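Phenylalanine--tRNA ligase beta subunit (Bacteroides fragilis, PDB 3IG2) forms, with the alpha subunit, the tetrameric ligase that attaches L-phenylalanine to tRNA(Phe) at the expense of ATP. Local coordinates at residues 142-147 / 205-210; 172-177 / 183-188. All coordinates share one frame; numbering follows the deposited sequence.

Contact 1: 142-147 / 205-210; sequences AYVENI and ADLNWK
Val-144 lays its CG2 methyl over the CB of Ala-205, 3.9 Å away, and the same methyl grazes Leu-207 at CD1, 4.4 Å off. One turn of helix further on, Ile-147 meets the other branch of that leucine: its CG2 lies 3.8 Å from Leu-207 CD2. Leu-207 therefore splits its two methyls between the helix residues, CD1 under Val-144 and CD2 under Ile-147, with the side chains of Ile-147 and Leu-207 crossing at a slant. The branch that does the touching is set by the first torsions. In Val-144, CG1 is anti to the backbone N (chi1 178°), which puts CG2 beside that N, where it reaches the CB of Ala-205. In Ile-147 it is CG2 that stands anti to N, while CG1 goes to the N side.

No hydrogen bond crosses between 142-147 and 205-210; only methyl groups meet, and all of the touching residues are buried. The axes of helix and strand come within 10.5 Å and run almost parallel, 17° apart, so residues spaced by three on the helix follow residues spaced by two on the strand. Neighbouring strands widen the floor beneath the helix: Phe-185 touches both Val-144 and Ala-205, and Leu-115 and Leu-117 touch Ile-147. Asp-206 lies on the strand between the two contacting residues, and its OD1 is hydrogen-bonded to His-114 ND1. This is helix-on-sheet packing within the class II synthetase-like core domain of the beta subunit, where helix 134-150 covers one face of the mixed sheet.

Contact 2: 172-177 / 183-188; sequences LTVNTK and ATFGVV
Leu-172 and Phe-185 form a hydrogen-bonded antiparallel pair, each residue giving its N-H to the other's carbonyl. Leu-172 N to Phe-185 O measures 2.9 Å; the return bond, Phe-185 N to Leu-172 O, is 3.0 Å. Val-174 and Ala-183 repeat the exchange less evenly: Val-174 N reaches Ala-183 O at 2.8 Å, while the bond from Ala-183 N to Val-174 O is the longer one, at 3.3 Å. Between them, Thr-173 and Thr-184 form a non-hydrogen-bonded pair with their side chains lying alongside. Thr-184 CA makes a C-H...O contact with Leu-172 O, which thus has a second, weaker donor.

The threonine hydroxyls find partners away from each other. Asn-175 ND2 gives a bond, lying in its amide plane, to Thr-173 OG1 at 3.0 Å, and also bonds Val-159 O; Thr-173 OG1 also takes a weak bond from Gly-161 N. Asn-175 OD1 and Thr-184 OG1 are both held by Arg-181, through NE and NH1 respectively.

On the other side of the sheet, the Phe-185 side chain has CG between the backbone N and the carbonyl carbon (chi1 58°), and its ring thereby reaches across toward strand 172-175. Leu-172 CB sits over one ring face, toward its rim, in a CH-pi contact, and Val-174 CG2 meets the ring edge, 3.8 Å from Phe-185 CE2.

The pair is a beta hairpin inside the larger sheet. Strand 159-163 flanks 171-175, strand 200-207 flanks 181-188, and helix 134-150 packs on the phenylalanine-bearing face through Leu-140 and Phe-148.

How the contacts relate
From the N terminus, the chain passes through helix 6-19 and, later, strands 85-95 and 109-121, then enters helix 134-150, where contact 1 begins. It next adds strand 159-163, outermost within this chain, and turns through the hairpin of contact 2, a short local closure with five residues between its segments. Helix 190-195 and strand 200-207 follow, and 205-210 returns to the helix, completing the long loop of contact 1 with 57 residues between its segments. Contact 2 falls wholly within that loop. Both contacts use the same sheet, whose strands 181-188 and 200-207 are neighbours; one probable link between them is the hydrogen bond from Asp-206 N to Thr-184 O, 2.7 Å.

Contact 1: 142-147 / 205-210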
# COMPACT_ATOMS: atom_id res chain seq x y z
N ALA B 142 -7.18 -8.11 14.51
CA ALA B 142 -6.37 -8.48 13.30
C ALA B 142 -4.84 -8.28 13.52
O ALA B 142 -3.97 -9.03 13.07
CB ALA B 142 -6.88 -7.75 11.98
N TYR B 143 -4.48 -7.09 14.12
CA TYR B 143 -3.06 -6.82 14.38
C TYR B 143 -2.52 -7.86 15.36
O TYR B 143 -1.41 -8.38 15.20
CB TYR B 143 -2.83 -5.38 14.90
CG TYR B 143 -3.23 -4.25 13.94
CD1 TYR B 143 -2.53 -4.04 12.75
CD2 TYR B 143 -4.29 -3.39 14.25
CE1 TYR B 143 -2.90 -3.00 11.88
CE2 TYR B 143 -4.66 -2.35 13.39
CZ TYR B 143 -3.96 -2.16 12.22
OH TYR B 143 -4.34 -1.13 11.39
N VAL B 144 -3.30 -8.20 16.37
CA VAL B 144 -2.91 -9.21 17.36
C VAL B 144 -2.78 -10.58 16.70
O VAL B 144 -1.82 -11.30 16.94
CB VAL B 144 -3.84 -9.21 18.62
CG1 VAL B 144 -3.33 -10.37 19.59
CG2 VAL B 144 -3.91 -7.86 19.34
N GLU B 145 -3.73 -10.92 15.82
CA GLU B 145 -3.73 -12.24 15.16
C GLU B 145 -2.48 -12.41 14.31
O GLU B 145 -1.84 -13.46 14.30
CB GLU B 145 -4.97 -12.42 14.30
CG GLU B 145 -4.78 -13.54 13.26
CD GLU B 145 -6.04 -14.13 12.73
OE1 GLU B 145 -7.11 -13.52 12.86
OE2 GLU B 145 -5.97 -15.24 12.16
N ASN B 146 -2.10 -11.34 13.62
CA ASN B 146 -0.96 -11.38 12.71
C ASN B 146 0.37 -11.41 13.45
O ASN B 146 1.35 -12.01 12.97
CB ASN B 146 -1.05 -10.25 11.69
CG ASN B 146 -2.10 -10.53 10.64
OD1 ASN B 146 -2.30 -11.70 10.25
ND2 ASN B 146 -2.79 -9.48 10.17
N ILE B 147 0.38 -10.80 14.63
CA ILE B 147 1.51 -10.95 15.53
C ILE B 147 1.62 -12.40 15.97
O ILE B 147 2.71 -13.00 15.89
CB ILE B 147 1.44 -10.02 16.76
CG1 ILE B 147 1.69 -8.58 16.33
CG2 ILE B 147 2.52 -10.38 17.75
CD1 ILE B 147 1.29 -7.56 17.35
N ALA B 205 -3.76 -3.05 23.29
CA ALA B 205 -3.43 -4.47 23.47
C ALA B 205 -2.19 -4.61 24.35
O ALA B 205 -1.24 -3.83 24.21
CB ALA B 205 -3.20 -5.18 22.09
N ASP B 206 -2.21 -5.59 25.24
CA ASP B 206 -1.03 -5.90 26.05
C ASP B 206 -0.73 -7.36 25.80
O ASP B 206 -1.51 -8.23 26.15
CB ASP B 206 -1.34 -5.63 27.53
CG ASP B 206 -0.22 -6.09 28.49
OD1 ASP B 206 0.83 -6.60 28.10
OD2 ASP B 206 -0.41 -5.93 29.70
N LEU B 207 0.40 -7.64 25.17
CA LEU B 207 0.81 -9.03 24.95
C LEU B 207 1.94 -9.34 25.91
O LEU B 207 2.92 -8.58 26.00
CB LEU B 207 1.27 -9.26 23.52
CG LEU B 207 0.23 -9.34 22.40
CD1 LEU B 207 -0.61 -8.07 22.30
CD2 LEU B 207 0.92 -9.68 21.08
N ASN B 208 1.79 -10.46 26.62
CA ASN B 208 2.78 -10.95 27.56
C ASN B 208 3.85 -11.72 26.80
O ASN B 208 3.79 -12.94 26.66
CB ASN B 208 2.11 -11.78 28.67
CG ASN B 208 0.91 -11.05 29.29
OD1 ASN B 208 1.06 -10.20 30.18
ND2 ASN B 208 -0.28 -11.37 28.81
N TRP B 209 4.82 -10.96 26.29
CA TRP B 209 5.84 -11.44 25.35
C TRP B 209 6.59 -12.70 25.77
O TRP B 209 6.72 -13.62 24.97
CB TRP B 209 6.84 -10.31 25.04
CG TRP B 209 7.77 -10.66 23.98
CD1 TRP B 209 9.04 -11.18 24.12
CD2 TRP B 209 7.54 -10.53 22.58
NE1 TRP B 209 9.58 -11.39 22.90
CE2 TRP B 209 8.69 -11.00 21.93
CE3 TRP B 209 6.46 -10.07 21.81
CZ2 TRP B 209 8.80 -11.02 20.53
CZ3 TRP B 209 6.56 -10.09 20.45
CH2 TRP B 209 7.73 -10.56 19.81
N LYS B 210 7.09 -12.73 27.01
CA LYS B 210 7.84 -13.90 27.50
C LYS B 210 7.00 -15.17 27.38
O LYS B 210 7.51 -16.23 27.00
CB LYS B 210 8.29 -13.70 28.96

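Contact 2: 172-177 / 183-188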
# COMPACT_ATOMS: atom_id res chain seq x y z
N LEU B 172 -11.12 -8.57 25.12
CA LEU B 172 -10.90 -10.01 25.02
C LEU B 172 -9.61 -10.40 25.69
O LEU B 172 -8.63 -9.65 25.63
CB LEU B 172 -10.85 -10.46 23.55
CG LEU B 172 -12.16 -10.36 22.76
CD1 LEU B 172 -11.95 -10.73 21.29
CD2 LEU B 172 -13.24 -11.23 23.40
N THR B 173 -9.61 -11.56 26.34
CA THR B 173 -8.36 -12.13 26.86
C THR B 173 -8.00 -13.34 26.02
O THR B 173 -8.88 -14.06 25.53
CB THR B 173 -8.49 -12.58 28.31
OG1 THR B 173 -9.52 -13.58 28.41
CG2 THR B 173 -8.84 -11.40 29.20
N VAL B 174 -6.70 -13.57 25.86
CA VAL B 174 -6.21 -14.71 25.14
C VAL B 174 -5.37 -15.48 26.13
O VAL B 174 -4.49 -14.90 26.76
CB VAL B 174 -5.39 -14.31 23.91
CG1 VAL B 174 -4.87 -15.56 23.20
CG2 VAL B 174 -6.25 -13.48 22.94
N ASN B 175 -5.66 -16.77 26.27
CA ASN B 175 -5.06 -17.62 27.30
C ASN B 175 -4.64 -18.96 26.76
O ASN B 175 -5.17 -19.40 25.75
CB ASN B 175 -6.06 -17.81 28.44
CG ASN B 175 -6.67 -16.49 28.91
OD1 ASN B 175 -6.25 -15.94 29.91
ND2 ASN B 175 -7.67 -15.98 28.16
N THR B 176 -3.69 -19.62 27.40
CA THR B 176 -3.41 -21.02 27.06
C THR B 176 -4.55 -21.87 27.62
O THR B 176 -5.36 -21.40 28.44
CB THR B 176 -2.06 -21.54 27.63
OG1 THR B 176 -2.08 -21.49 29.07
CG2 THR B 176 -0.88 -20.72 27.12
N LYS B 177 -4.62 -23.13 27.18
CA LYS B 177 -5.61 -24.05 27.75
C LYS B 177 -5.43 -24.18 29.26
O LYS B 177 -6.39 -24.35 29.99
CB LYS B 177 -5.58 -25.39 27.04
CG LYS B 177 -6.28 -25.32 25.70
CD LYS B 177 -5.91 -26.46 24.77
CE LYS B 177 -6.93 -26.54 23.66
NZ LYS B 177 -6.39 -27.30 22.51
N ALA B 183 -2.37 -12.49 26.19
CA ALA B 183 -2.71 -11.19 25.64
C ALA B 183 -4.05 -10.73 26.18
O ALA B 183 -4.90 -11.53 26.58
CB ALA B 183 -2.74 -11.24 24.11
N THR B 184 -4.20 -9.42 26.22
CA THR B 184 -5.44 -8.78 26.57
C THR B 184 -5.59 -7.57 25.62
O THR B 184 -4.62 -6.85 25.38
CB THR B 184 -5.37 -8.26 28.03
OG1 THR B 184 -5.20 -9.37 28.94
CG2 THR B 184 -6.59 -7.51 28.38
N PHE B 185 -6.77 -7.36 25.06
CA PHE B 185 -6.93 -6.22 24.15
C PHE B 185 -8.37 -5.80 24.07
O PHE B 185 -9.25 -6.64 24.13
CB PHE B 185 -6.38 -6.51 22.74
CG PHE B 185 -7.03 -7.70 22.06
CD1 PHE B 185 -8.16 -7.53 21.25
CD2 PHE B 185 -6.51 -8.97 22.22
CE1 PHE B 185 -8.75 -8.60 20.63
CE2 PHE B 185 -7.10 -10.06 21.60
CZ PHE B 185 -8.22 -9.87 20.81
N GLY B 186 -8.60 -4.50 23.91
CA GLY B 186 -9.94 -3.96 23.84
C GLY B 186 -10.01 -2.44 23.83
O GLY B 186 -9.03 -1.77 23.55
N VAL B 187 -11.21 -1.93 24.13
CA VAL B 187 -11.52 -0.50 24.06
C VAL B 187 -11.27 0.07 25.44
O VAL B 187 -11.81 -0.43 26.42
CB VAL B 187 -13.01 -0.30 23.70
CG1 VAL B 187 -13.41 1.17 23.72
CG2 VAL B 187 -13.32 -0.95 22.33
N VAL B 188 -10.45 1.11 25.52
CA VAL B 188 -10.12 1.74 26.79
C VAL B 188 -11.35 2.49 27.31
O VAL B 188 -12.05 3.11 26.52
CB VAL B 188 -8.88 2.70 26.67
CG1 VAL B 188 -8.64 3.53 27.95
CG2 VAL B 188 -7.65 1.93 26.29